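Local coordinates for lipase aflb (Neosartorya fumigata, PDB 6IDY), which probably hydrolyses ester bonds of lipids, as a fungal lipase of the alpha/beta-hydrolase fold that also holds a calcium ion, at residues L14-I19 / L102-N107; I113-S119 / R144-I149; P167-A173 / N196-L202; Y178-K183 / D406-T411. The contacts are given in a common frame with arbitrary orientation. Residues are numbered along the deposited sequence.

In the fold
Contact 3 is the buried core of the set, its centre about 8 Å from the centre of the chain; contacts 1, 2 and 4 are all partly buried, with centres at about 20, 20 and 13 Å. Contact 3 joins two loops that leave neighbouring sheet strands, and it relies on water and small side chains. Contact 2 sits at the edge of the same sheet and is built on asparagine side chains. Contacts 1 and 4 belong to the helical layers: one joins two helix ends, the other sets a phenylalanine against a helix. Neighbouring contacts touch through L102 and F179 (1 and 4), Y105 and P172 (1 and 3), and A146 and N196 (2 and 3).

Contact 1 of 4, residues L14-I19 / L102-N107; sequences LSLVSI and LNGYLN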
loop_
_atom_site.group_PDB
_atom_site.type_symbol
_atom_site.label_atom_id
_atom_site.label_comp_id
_atom_site.label_asym_id
_atom_site.label_seq_id
_atom_site.Cartn_x
_atom_site.Cartn_y
_atom_site.Cartn_z
ATOM N N LEU A 14 17.576 16.554 -0.364
ATOM C CA LEU A 14 16.249 16.949 -0.830
ATOM C C LEU A 14 15.176 16.683 0.226
ATOM O O LEU A 14 15.340 15.784 1.058
ATOM C CB LEU A 14 15.886 16.224 -2.139
ATOM C CG LEU A 14 16.549 16.707 -3.432
ATOM C CD1 LEU A 14 16.325 15.705 -4.552
ATOM C CD2 LEU A 14 16.024 18.076 -3.859
ATOM N N SER A 15 14.072 17.448 0.175
ATOM C CA SER A 15 12.965 17.332 1.121
ATOM C C SER A 15 11.603 17.397 0.427
ATOM O O SER A 15 11.528 17.728 -0.759
ATOM C CB SER A 15 13.065 18.426 2.183
ATOM O OG SER A 15 12.729 19.700 1.660
ATOM N N LEU A 16 10.524 17.108 1.182
ATOM C CA LEU A 16 9.143 17.175 0.715
ATOM C C LEU A 16 8.847 18.611 0.251
ATOM O O LEU A 16 8.272 18.795 -0.824
ATOM C CB LEU A 16 8.200 16.750 1.856
ATOM C CG LEU A 16 6.752 16.418 1.524
ATOM C CD1 LEU A 16 6.660 15.172 0.706
ATOM C CD2 LEU A 16 5.949 16.202 2.790
ATOM N N VAL A 17 9.324 19.615 1.025
ATOM C CA VAL A 17 9.204 21.047 0.733
ATOM C C VAL A 17 9.889 21.398 -0.597
ATOM O O VAL A 17 9.244 22.006 -1.449
ATOM C CB VAL A 17 9.693 21.929 1.922
ATOM C CG1 VAL A 17 9.983 23.366 1.487
ATOM C CG2 VAL A 17 8.683 21.915 3.063
ATOM N N SER A 18 11.170 20.998 -0.779
ATOM C CA SER A 18 11.946 21.269 -1.997
ATOM C C SER A 18 11.331 20.622 -3.243
ATOM O O SER A 18 11.228 21.283 -4.274
ATOM C CB SER A 18 13.410 20.866 -1.825
ATOM O OG SER A 18 13.595 19.464 -1.932
ATOM N N ILE A 19 10.892 19.349 -3.139
ATOM C CA ILE A 19 10.252 18.635 -4.253
ATOM C C ILE A 19 8.974 19.363 -4.685
ATOM O O ILE A 19 8.808 19.653 -5.873
ATOM C CB ILE A 19 10.002 17.134 -3.934
ATOM C CG1 ILE A 19 11.327 16.367 -3.769
ATOM C CG2 ILE A 19 9.127 16.482 -5.012
ATOM C CD1 ILE A 19 11.202 15.104 -2.959
ATOM N N LEU A 102 7.635 13.636 8.106
ATOM C CA LEU A 102 7.272 13.333 6.715
ATOM C C LEU A 102 8.157 14.102 5.726
ATOM O O LEU A 102 8.483 13.573 4.661
ATOM C CB LEU A 102 5.790 13.658 6.449
ATOM C CG LEU A 102 4.729 12.845 7.207
ATOM C CD1 LEU A 102 3.376 13.494 7.074
ATOM C CD2 LEU A 102 4.650 11.395 6.714
ATOM N N ASN A 103 8.557 15.342 6.094
ATOM C CA ASN A 103 9.413 16.208 5.278
ATOM C C ASN A 103 10.794 15.598 4.987
ATOM O O ASN A 103 11.322 15.801 3.892
ATOM C CB ASN A 103 9.534 17.607 5.892
ATOM C CG ASN A 103 10.219 18.627 5.010
ATOM O OD1 ASN A 103 9.833 18.861 3.860
ATOM N ND2 ASN A 103 11.250 19.262 5.539
ATOM N N GLY A 104 11.334 14.838 5.942
ATOM C CA GLY A 104 12.636 14.191 5.805
ATOM C C GLY A 104 12.606 12.726 5.413
ATOM O O GLY A 104 13.544 11.996 5.739
ATOM N N TYR A 105 11.551 12.289 4.684
ATOM C CA TYR A 105 11.357 10.891 4.262
ATOM C C TYR A 105 12.460 10.345 3.325
ATOM O O TYR A 105 12.794 9.166 3.434
ATOM C CB TYR A 105 9.951 10.678 3.640
ATOM C CG TYR A 105 9.822 11.101 2.190
ATOM C CD1 TYR A 105 9.674 12.441 1.844
ATOM C CD2 TYR A 105 9.864 10.163 1.163
ATOM C CE1 TYR A 105 9.581 12.839 0.511
ATOM C CE2 TYR A 105 9.777 10.550 -0.175
ATOM C CZ TYR A 105 9.630 11.889 -0.496
ATOM O OH TYR A 105 9.518 12.272 -1.812
ATOM N N LEU A 106 12.993 11.180 2.397
ATOM C CA LEU A 106 14.018 10.763 1.427
ATOM C C LEU A 106 15.330 10.297 2.045
ATOM O O LEU A 106 15.934 9.347 1.549
ATOM C CB LEU A 106 14.302 11.858 0.393
ATOM C CG LEU A 106 13.319 12.028 -0.760
ATOM C CD1 LEU A 106 13.760 13.157 -1.637
ATOM C CD2 LEU A 106 13.219 10.764 -1.617
ATOM N N ASN A 107 15.768 10.967 3.113
ATOM C CA ASN A 107 17.011 10.645 3.813
ATOM C C ASN A 107 16.801 9.686 4.995
ATOM O O ASN A 107 17.778 9.273 5.628
ATOM C CB ASN A 107 17.742 11.929 4.228
ATOM C CG ASN A 107 18.210 12.745 3.046
ATOM O OD1 ASN A 107 17.584 13.738 2.662
ATOM N ND2 ASN A 107 19.312 12.335 2.430
HETATM O O HOH W 1 12.987 14.213 2.466
#
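Two helix ends meet here: the N-terminus of helix 16-24, with S15 as its N-cap, abuts the C-terminus of helix 96-103. The first turn of a helix exposes amides with no partner inside the helix, and here three of them are served. L16 N donates to N103 O (3.1 Å), V17 N to N103 OD1 (3.0 Å), and S18 N to the capping oxygen S15 OG (3.2 Å). N103 thus offers both its carbonyl and its side chain to first-turn amides of helix 16-24. S18 OG returns a bond to S15 O (2.9 Å), which also accepts from I19 N (2.9 Å). Beneath this polar seam L16 CD1 packs on Y105 CE1 (3.7 Å) and I19 CD1 on L106 CD1 (3.5 Å), while the Y105 hydroxyl bonds E421 of helix 414-424. One water bridges the two segments, donating to N103 O (2.7 Å) and L14 O (3.2 Å) and accepting from L106 N (3.0 Å).

Contact 2 of 4, residues I113-S119 / R144-I149; sequences IHNRNPS and RAAIHI
At the edge of the alpha/beta-hydrolase sheet, the irregular, largely extended segment 113-119 lies along the bend where helix 140-145 gives way to the outermost strand 147-148. The CA atoms of I113 and A146 are 4.3 Å apart, those of N115 and A145 4.6 Å. At the bend I147 N bonds R144 O (3.2 Å), and I147 and H148 are extended (phi/psi -84/120 and -97/108). Two asparagines do most of the joining. Both point CB toward the bend with chi1 m: N115 has chi2 -78° and N117 chi2 -50°. N115 clasps A145 O twice, from its N (3.0 Å) and its ND2 (2.8 Å), while its OD1 accepts from H148 ND1 (2.9 Å). That bond lies near the imidazole plane; H148 takes chi1 t with chi2 89°, and its ring meets W194 of the adjacent strand 190-195. N117 ND2 spans the bend, donating to R144 O (2.8 Å) and I147 O (2.8 Å). R116, between the asparagines, points CB away. R144, in t, t, m for chi1 to chi3, reaches along the loop so that P118 C and S119 CA lie over one guanidinium face; its NH1 bonds N117 O weakly (3.5 Å). Finally, a water donates to N117 OD1 (2.7 Å) and accepts from I149 N (2.9 Å).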
loop_
_atom_site.group_PDB
_atom_site.type_symbol
_atom_site.label_atom_id
_atom_site.label_comp_id
_atom_site.label_asym_id
_atom_site.label_seq_id
_atom_site.Cartn_x
_atom_site.Cartn_y
_atom_site.Cartn_z
ATOM N N ILE A 113 16.649 1.988 -0.199
ATOM C CA ILE A 113 16.610 0.969 -1.250
ATOM C C ILE A 113 18.043 0.403 -1.369
ATOM O O ILE A 113 18.338 -0.356 -2.288
ATOM C CB ILE A 113 16.010 1.487 -2.604
ATOM C CG1 ILE A 113 16.899 2.555 -3.294
ATOM C CG2 ILE A 113 14.571 1.988 -2.423
ATOM C CD1 ILE A 113 16.762 2.623 -4.834
ATOM N N HIS A 114 18.917 0.768 -0.408
ATOM C CA HIS A 114 20.323 0.364 -0.352
ATOM C C HIS A 114 20.676 -0.369 0.950
ATOM O O HIS A 114 21.733 -0.139 1.529
ATOM C CB HIS A 114 21.244 1.580 -0.590
ATOM C CG HIS A 114 20.997 2.269 -1.896
ATOM N ND1 HIS A 114 21.219 1.628 -3.105
ATOM C CD2 HIS A 114 20.545 3.520 -2.141
ATOM C CE1 HIS A 114 20.892 2.505 -4.041
ATOM N NE2 HIS A 114 20.489 3.659 -3.510
ATOM N N ASN A 115 19.785 -1.272 1.395
ATOM C CA ASN A 115 19.982 -2.079 2.600
ATOM C C ASN A 115 21.064 -3.120 2.362
ATOM O O ASN A 115 21.222 -3.594 1.237
ATOM C CB ASN A 115 18.680 -2.751 3.012
ATOM C CG ASN A 115 17.564 -1.775 3.289
ATOM O OD1 ASN A 115 17.504 -1.147 4.351
ATOM N ND2 ASN A 115 16.662 -1.620 2.336
ATOM N N ARG A 116 21.822 -3.459 3.408
ATOM C CA ARG A 116 22.912 -4.430 3.303
ATOM C C ARG A 116 22.509 -5.737 3.968
ATOM O O ARG A 116 22.608 -5.893 5.187
ATOM C CB ARG A 116 24.233 -3.853 3.856
ATOM C CG ARG A 116 24.674 -2.537 3.192
ATOM C CD ARG A 116 25.423 -2.755 1.885
ATOM N NE ARG A 116 25.550 -1.521 1.103
ATOM C CZ ARG A 116 24.757 -1.184 0.088
ATOM N NH1 ARG A 116 23.764 -1.986 -0.286
ATOM N NH2 ARG A 116 24.952 -0.045 -0.564
ATOM N N ASN A 117 21.985 -6.649 3.151
ATOM C CA ASN A 117 21.464 -7.943 3.569
ATOM C C ASN A 117 22.384 -9.084 3.129
ATOM O O ASN A 117 22.927 -9.024 2.026
ATOM C CB ASN A 117 20.038 -8.135 3.020
ATOM C CG ASN A 117 19.082 -7.050 3.451
ATOM O OD1 ASN A 117 18.981 -6.716 4.636
ATOM N ND2 ASN A 117 18.364 -6.472 2.496
ATOM N N PRO A 118 22.578 -10.127 3.968
ATOM C CA PRO A 118 23.488 -11.217 3.577
ATOM C C PRO A 118 22.956 -12.089 2.446
ATOM O O PRO A 118 21.750 -12.126 2.211
ATOM C CB PRO A 118 23.653 -12.022 4.870
ATOM C CG PRO A 118 22.393 -11.777 5.625
ATOM C CD PRO A 118 22.010 -10.356 5.317
ATOM N N SER A 119 23.864 -12.794 1.751
ATOM C CA SER A 119 23.518 -13.722 0.672
ATOM C C SER A 119 22.650 -14.861 1.247
ATOM O O SER A 119 22.955 -15.344 2.340
ATOM C CB SER A 119 24.781 -14.296 0.043
ATOM O OG SER A 119 25.511 -15.047 1.000
ATOM N N ARG A 144 17.555 -7.536 -3.579
ATOM C CA ARG A 144 17.850 -7.789 -2.167
ATOM C C ARG A 144 18.017 -6.485 -1.368
ATOM O O ARG A 144 17.584 -6.424 -0.212
ATOM C CB ARG A 144 19.101 -8.678 -2.037
ATOM C CG ARG A 144 19.286 -9.321 -0.661
ATOM C CD ARG A 144 20.715 -9.796 -0.451
ATOM N NE ARG A 144 21.100 -10.844 -1.399
ATOM C CZ ARG A 144 22.353 -11.187 -1.672
ATOM N NH1 ARG A 144 23.365 -10.571 -1.074
ATOM N NH2 ARG A 144 22.605 -12.149 -2.547
ATOM N N ALA A 145 18.634 -5.449 -1.977
ATOM C CA ALA A 145 18.859 -4.157 -1.307
ATOM C C ALA A 145 17.564 -3.375 -1.020
ATOM O O ALA A 145 17.569 -2.486 -0.170
ATOM C CB ALA A 145 19.850 -3.302 -2.090
ATOM N N ALA A 146 16.455 -3.729 -1.702
ATOM C CA ALA A 146 15.142 -3.099 -1.511
ATOM C C ALA A 146 14.495 -3.554 -0.191
ATOM O O ALA A 146 13.593 -2.884 0.314
ATOM C CB ALA A 146 14.231 -3.432 -2.678
ATOM N N ILE A 147 14.965 -4.685 0.366
ATOM C CA ILE A 147 14.409 -5.263 1.590
ATOM C C ILE A 147 15.008 -4.632 2.834
ATOM O O ILE A 147 16.212 -4.726 3.056
ATOM C CB ILE A 147 14.529 -6.814 1.622
ATOM C CG1 ILE A 147 14.091 -7.453 0.278
ATOM C CG2 ILE A 147 13.745 -7.393 2.812
ATOM C CD1 ILE A 147 14.597 -8.882 0.028
ATOM N N HIS A 148 14.162 -4.022 3.663
ATOM C CA HIS A 148 14.613 -3.469 4.927
ATOM C C HIS A 148 14.321 -4.504 6.002
ATOM O O HIS A 148 13.158 -4.747 6.330
ATOM C CB HIS A 148 13.952 -2.121 5.255
ATOM C CG HIS A 148 14.507 -1.503 6.501
ATOM N ND1 HIS A 148 15.611 -0.672 6.461
ATOM C CD2 HIS A 148 14.132 -1.672 7.789
ATOM C CE1 HIS A 148 15.842 -0.323 7.718
ATOM N NE2 HIS A 148 14.983 -0.905 8.553
ATOM N N ILE A 149 15.380 -5.144 6.506
ATOM C CA ILE A 149 15.293 -6.148 7.562
ATOM C C ILE A 149 15.680 -5.470 8.885
ATOM O O ILE A 149 16.852 -5.134 9.073
ATOM C CB ILE A 149 16.154 -7.412 7.263
ATOM C CG1 ILE A 149 15.714 -8.089 5.941
ATOM C CG2 ILE A 149 16.098 -8.402 8.442
ATOM C CD1 ILE A 149 16.654 -9.184 5.411
HETATM O O HOH W 2 18.170 -4.468 5.892
#

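Contact 3 of 4, residues P167-A173 / N196-L202; sequences PGTATPA and NIPQASL
The methyl of A170 rests on L202, CB to CD2 3.8 Å, where two loops of the alpha/beta-hydrolase core run past each other antiparallel. Their CA pairs are T169-S201 (5.3 Å), A170-A200 (4.8 Å) and A173-N196 (5.2 Å). Segment 167-173 leaves strand 161-166 and makes a type II turn from G168 to T171 (T169 -61/134, A170 59/8), with T171 OG1 donating to T169 O (2.8 Å). Opposite, Q199, A200 and S201 all have positive phi, and L202 N bonds Q199 O (3.0 Å). A170 N gives A200 O a weak bond (2.9 Å). T169 (chi1 m) bonds Q234 through OG1; as in Candida antarctica lipase B, this loop probably contributes to the oxyanion hole. P167 CG meets I197 CD1 (4.0 Å), and N196 bonds G174 N of helix 173-178 through OD1 and L110 O through ND2. S201 (chi1 m) gathers two waters: OG donates to one (2.8 Å) that donates to P167 O (2.7 Å), and accepts from another (2.7 Å) that donates to T171 O (2.7 Å).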
loop_
_atom_site.group_PDB
_atom_site.type_symbol
_atom_site.label_atom_id
_atom_site.label_comp_id
_atom_site.label_asym_id
_atom_site.label_seq_id
_atom_site.Cartn_x
_atom_site.Cartn_y
_atom_site.Cartn_z
ATOM N N PRO A 167 4.553 -1.896 -0.096
ATOM C CA PRO A 167 3.975 -0.545 -0.155
ATOM C C PRO A 167 2.993 -0.334 -1.298
ATOM O O PRO A 167 2.882 -1.180 -2.183
ATOM C CB PRO A 167 5.210 0.331 -0.349
ATOM C CG PRO A 167 6.123 -0.521 -1.156
ATOM C CD PRO A 167 5.948 -1.898 -0.579
ATOM N N GLY A 168 2.329 0.819 -1.274
ATOM C CA GLY A 168 1.399 1.242 -2.305
ATOM C C GLY A 168 2.036 2.245 -3.246
ATOM O O GLY A 168 3.239 2.514 -3.170
ATOM N N THR A 169 1.217 2.812 -4.129
ATOM C CA THR A 169 1.638 3.784 -5.137
ATOM C C THR A 169 2.224 5.057 -4.540
ATOM O O THR A 169 1.656 5.624 -3.594
ATOM C CB THR A 169 0.462 4.098 -6.067
ATOM O OG1 THR A 169 0.003 2.891 -6.671
ATOM C CG2 THR A 169 0.812 5.115 -7.134
ATOM N N ALA A 170 3.379 5.487 -5.107
ATOM C CA ALA A 170 4.084 6.738 -4.818
ATOM C C ALA A 170 4.515 6.930 -3.358
ATOM O O ALA A 170 4.977 8.015 -3.000
ATOM C CB ALA A 170 3.225 7.909 -5.276
ATOM N N THR A 171 4.363 5.896 -2.518
ATOM C CA THR A 171 4.663 6.037 -1.095
ATOM C C THR A 171 5.636 4.959 -0.618
ATOM O O THR A 171 5.336 3.773 -0.769
ATOM C CB THR A 171 3.361 6.108 -0.262
ATOM O OG1 THR A 171 2.304 6.679 -1.043
ATOM C CG2 THR A 171 3.533 6.928 1.013
ATOM N N PRO A 172 6.816 5.351 -0.078
ATOM C CA PRO A 172 7.780 4.340 0.404
ATOM C C PRO A 172 7.214 3.524 1.561
ATOM O O PRO A 172 6.462 4.057 2.372
ATOM C CB PRO A 172 8.992 5.171 0.858
ATOM C CG PRO A 172 8.800 6.517 0.272
ATOM C CD PRO A 172 7.324 6.717 0.155
ATOM N N ALA A 173 7.593 2.245 1.635
ATOM C CA ALA A 173 7.154 1.302 2.663
ATOM C C ALA A 173 7.472 1.746 4.073
ATOM O O ALA A 173 6.588 1.711 4.930
ATOM C CB ALA A 173 7.763 -0.066 2.405
ATOM N N ASN A 196 11.132 -1.552 0.245
ATOM C CA ASN A 196 11.149 -0.216 -0.334
ATOM C C ASN A 196 11.376 -0.387 -1.834
ATOM O O ASN A 196 12.509 -0.620 -2.265
ATOM C CB ASN A 196 12.214 0.664 0.317
ATOM C CG ASN A 196 11.918 0.985 1.759
ATOM O OD1 ASN A 196 10.837 1.474 2.104
ATOM N ND2 ASN A 196 12.880 0.720 2.632
ATOM N N ILE A 197 10.281 -0.362 -2.614
ATOM C CA ILE A 197 10.332 -0.512 -4.071
ATOM C C ILE A 197 10.950 0.754 -4.688
ATOM O O ILE A 197 10.458 1.849 -4.406
ATOM C CB ILE A 197 8.942 -0.879 -4.676
ATOM C CG1 ILE A 197 8.450 -2.256 -4.135
ATOM C CG2 ILE A 197 8.974 -0.849 -6.220
ATOM C CD1 ILE A 197 6.966 -2.621 -4.426
ATOM N N PRO A 198 12.057 0.632 -5.475
ATOM C CA PRO A 198 12.679 1.832 -6.076
ATOM C C PRO A 198 11.706 2.644 -6.929
ATOM O O PRO A 198 10.819 2.075 -7.575
ATOM C CB PRO A 198 13.833 1.259 -6.915
ATOM C CG PRO A 198 14.116 -0.087 -6.307
ATOM C CD PRO A 198 12.776 -0.598 -5.871
ATOM N N GLN A 199 11.853 3.987 -6.884
ATOM C CA GLN A 199 11.009 4.975 -7.571
ATOM C C GLN A 199 9.602 4.990 -6.943
ATOM O O GLN A 199 8.625 5.392 -7.584
ATOM C CB GLN A 199 10.979 4.751 -9.110
ATOM C CG GLN A 199 12.283 5.095 -9.853
ATOM C CD GLN A 199 13.475 4.231 -9.498
ATOM O OE1 GLN A 199 14.389 4.660 -8.785
ATOM N NE2 GLN A 199 13.501 3.000 -9.982
ATOM N N ALA A 200 9.515 4.533 -5.672
ATOM C CA ALA A 200 8.304 4.470 -4.849
ATOM C C ALA A 200 7.096 3.887 -5.595
ATOM O O ALA A 200 6.035 4.515 -5.649
ATOM C CB ALA A 200 7.987 5.854 -4.271
ATOM N N SER A 201 7.280 2.698 -6.216
ATOM C CA SER A 201 6.230 1.971 -6.954
ATOM C C SER A 201 5.602 2.756 -8.131
ATOM O O SER A 201 4.498 2.420 -8.558
ATOM C CB SER A 201 5.139 1.482 -5.996
ATOM O OG SER A 201 5.688 0.786 -4.888
ATOM N N LEU A 202 6.292 3.784 -8.652
ATOM C CA LEU A 202 5.776 4.583 -9.775
ATOM C C LEU A 202 6.218 4.052 -11.135
ATOM O O LEU A 202 5.579 4.363 -12.137
ATOM C CB LEU A 202 6.077 6.077 -9.631
ATOM C CG LEU A 202 5.302 6.807 -8.527
ATOM C CD1 LEU A 202 5.878 8.166 -8.291
ATOM C CD2 LEU A 202 3.804 6.905 -8.854
HETATM O O HOH W 3 3.396 -0.816 -4.786
HETATM O O HOH W 4 6.379 2.440 -2.853
HETATM O O HOH W 5 8.536 1.721 -1.435
#

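Contact 4 of 4, residues Y178-K183 / D406-T411; sequences YFNFGK and DDLLGT
K183 NZ forms a salt bridge with D407 OD1 (2.8 Å) and also donates to Y178 O (2.9 Å), so the lysine, stretched in m, t, t, p, ties its own loop to helix 405-412. D407 is in m, and its OD2 bonds the backbone of G404. One turn on, N180 ND2 donates to T411 OG1 (3.0 Å); T411 OG1 (chi1 m) donates in turn to D407 O (2.7 Å). N180 has an unusual backbone (-158/-110) with chi1 42°; K183 N bonds N180 O (3.0 Å) across the short 3-10 segment. The CA atoms of F179 and D407 approach to 4.4 Å, and F179 O lies 3.2 Å from D407 CB. The packing centres on F179 (m, chi2 -72°), whose ring is laid flat on G410: a CH-pi contact puts G410 CA 3.4 Å from the ring centroid, 5° off the normal. A CB on G410 would fall 2.1 Å from F179 CD1, so the glycine makes room for the ring. This is loop-on-helix packing among the helices flanking the alpha/beta-hydrolase sheet, joining the loop after helix 173-178 to helix 405-412; F179 touches I98 and L102 of helix 96-103, and L408 and L409 pack on helix 63-73.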
loop_
_atom_site.group_PDB
_atom_site.type_symbol
_atom_site.label_atom_id
_atom_site.label_comp_id
_atom_site.label_asym_id
_atom_site.label_seq_id
_atom_site.Cartn_x
_atom_site.Cartn_y
_atom_site.Cartn_z
ATOM N N TYR A 178 5.333 2.824 9.218
ATOM C CA TYR A 178 5.780 3.398 10.487
ATOM C C TYR A 178 4.551 3.773 11.343
ATOM O O TYR A 178 4.546 3.530 12.549
ATOM C CB TYR A 178 6.664 4.637 10.211
ATOM C CG TYR A 178 7.145 5.369 11.444
ATOM C CD1 TYR A 178 8.344 5.027 12.059
ATOM C CD2 TYR A 178 6.425 6.442 11.967
ATOM C CE1 TYR A 178 8.801 5.710 13.188
ATOM C CE2 TYR A 178 6.870 7.132 13.095
ATOM C CZ TYR A 178 8.055 6.756 13.707
ATOM O OH TYR A 178 8.501 7.440 14.812
ATOM N N PHE A 179 3.501 4.316 10.696
ATOM C CA PHE A 179 2.268 4.766 11.333
ATOM C C PHE A 179 1.139 3.722 11.385
ATOM O O PHE A 179 0.003 4.075 11.723
ATOM C CB PHE A 179 1.780 6.054 10.654
ATOM C CG PHE A 179 2.707 7.237 10.790
ATOM C CD1 PHE A 179 2.850 7.894 12.009
ATOM C CD2 PHE A 179 3.399 7.728 9.688
ATOM C CE1 PHE A 179 3.691 9.001 12.131
ATOM C CE2 PHE A 179 4.226 8.849 9.807
ATOM C CZ PHE A 179 4.359 9.481 11.026
ATOM N N ASN A 180 1.427 2.447 11.068
ATOM C CA ASN A 180 0.378 1.434 11.126
ATOM C C ASN A 180 0.926 0.009 11.263
ATOM O O ASN A 180 1.437 -0.327 12.327
ATOM C CB ASN A 180 -0.631 1.564 9.960
ATOM C CG ASN A 180 -0.000 1.861 8.632
ATOM O OD1 ASN A 180 0.491 0.965 7.954
ATOM N ND2 ASN A 180 -0.012 3.120 8.231
ATOM N N PHE A 181 0.812 -0.825 10.212
ATOM C CA PHE A 181 1.166 -2.248 10.238
ATOM C C PHE A 181 2.652 -2.560 10.487
ATOM O O PHE A 181 2.987 -3.728 10.686
ATOM C CB PHE A 181 0.643 -2.976 8.991
ATOM C CG PHE A 181 -0.842 -3.266 9.080
ATOM C CD1 PHE A 181 -1.332 -4.204 9.983
ATOM C CD2 PHE A 181 -1.748 -2.602 8.259
ATOM C CE1 PHE A 181 -2.701 -4.472 10.064
ATOM C CE2 PHE A 181 -3.119 -2.876 8.334
ATOM C CZ PHE A 181 -3.586 -3.813 9.231
ATOM N N GLY A 182 3.503 -1.538 10.597
ATOM C CA GLY A 182 4.888 -1.741 11.013
ATOM C C GLY A 182 4.887 -2.226 12.458
ATOM O O GLY A 182 5.861 -2.826 12.921
ATOM N N LYS A 183 3.739 -2.003 13.164
ATOM C CA LYS A 183 3.461 -2.395 14.553
ATOM C C LYS A 183 2.627 -3.697 14.661
ATOM O O LYS A 183 2.122 -4.000 15.746
ATOM C CB LYS A 183 2.731 -1.259 15.295
ATOM C CG LYS A 183 3.548 0.010 15.509
ATOM C CD LYS A 183 2.695 1.073 16.183
ATOM C CE LYS A 183 3.420 2.373 16.409
ATOM N NZ LYS A 183 3.404 3.229 15.196
ATOM N N ASP A 406 -1.540 9.906 16.529
ATOM C CA ASP A 406 -0.378 10.167 15.661
ATOM C C ASP A 406 -0.264 9.186 14.503
ATOM O O ASP A 406 0.194 9.560 13.422
ATOM C CB ASP A 406 0.925 10.210 16.478
ATOM C CG ASP A 406 1.062 11.410 17.411
ATOM O OD1 ASP A 406 0.145 12.265 17.425
ATOM O OD2 ASP A 406 2.087 11.495 18.123
ATOM N N ASP A 407 -0.709 7.940 14.726
ATOM C CA ASP A 407 -0.742 6.878 13.717
ATOM C C ASP A 407 -1.797 7.197 12.651
ATOM O O ASP A 407 -1.500 7.082 11.466
ATOM C CB ASP A 407 -0.998 5.522 14.381
ATOM C CG ASP A 407 0.103 5.111 15.342
ATOM O OD1 ASP A 407 1.276 5.084 14.922
ATOM O OD2 ASP A 407 -0.214 4.802 16.508
ATOM N N LEU A 408 -3.000 7.659 13.073
ATOM C CA LEU A 408 -4.090 8.086 12.191
ATOM C C LEU A 408 -3.597 9.284 11.350
ATOM O O LEU A 408 -3.702 9.253 10.123
ATOM C CB LEU A 408 -5.323 8.505 13.041
ATOM C CG LEU A 408 -6.706 8.655 12.354
ATOM C CD1 LEU A 408 -7.782 8.794 13.383
ATOM C CD2 LEU A 408 -6.784 9.879 11.446
ATOM N N LEU A 409 -3.057 10.326 12.020
ATOM C CA LEU A 409 -2.568 11.550 11.367
ATOM C C LEU A 409 -1.413 11.302 10.410
ATOM O O LEU A 409 -1.433 11.809 9.291
ATOM C CB LEU A 409 -2.212 12.647 12.387
ATOM C CG LEU A 409 -3.268 12.988 13.460
ATOM C CD1 LEU A 409 -2.733 14.013 14.452
ATOM C CD2 LEU A 409 -4.578 13.461 12.842
ATOM N N GLY A 410 -0.438 10.512 10.851
ATOM C CA GLY A 410 0.733 10.153 10.063
ATOM C C GLY A 410 0.390 9.377 8.808
ATOM O O GLY A 410 0.958 9.647 7.746
ATOM N N THR A 411 -0.555 8.418 8.916
ATOM C CA THR A 411 -1.044 7.617 7.778
ATOM C C THR A 411 -1.707 8.534 6.738
ATOM O O THR A 411 -1.505 8.357 5.544
ATOM C CB THR A 411 -1.971 6.497 8.265
ATOM O OG1 THR A 411 -1.250 5.655 9.166
ATOM C CG2 THR A 411 -2.548 5.656 7.123
#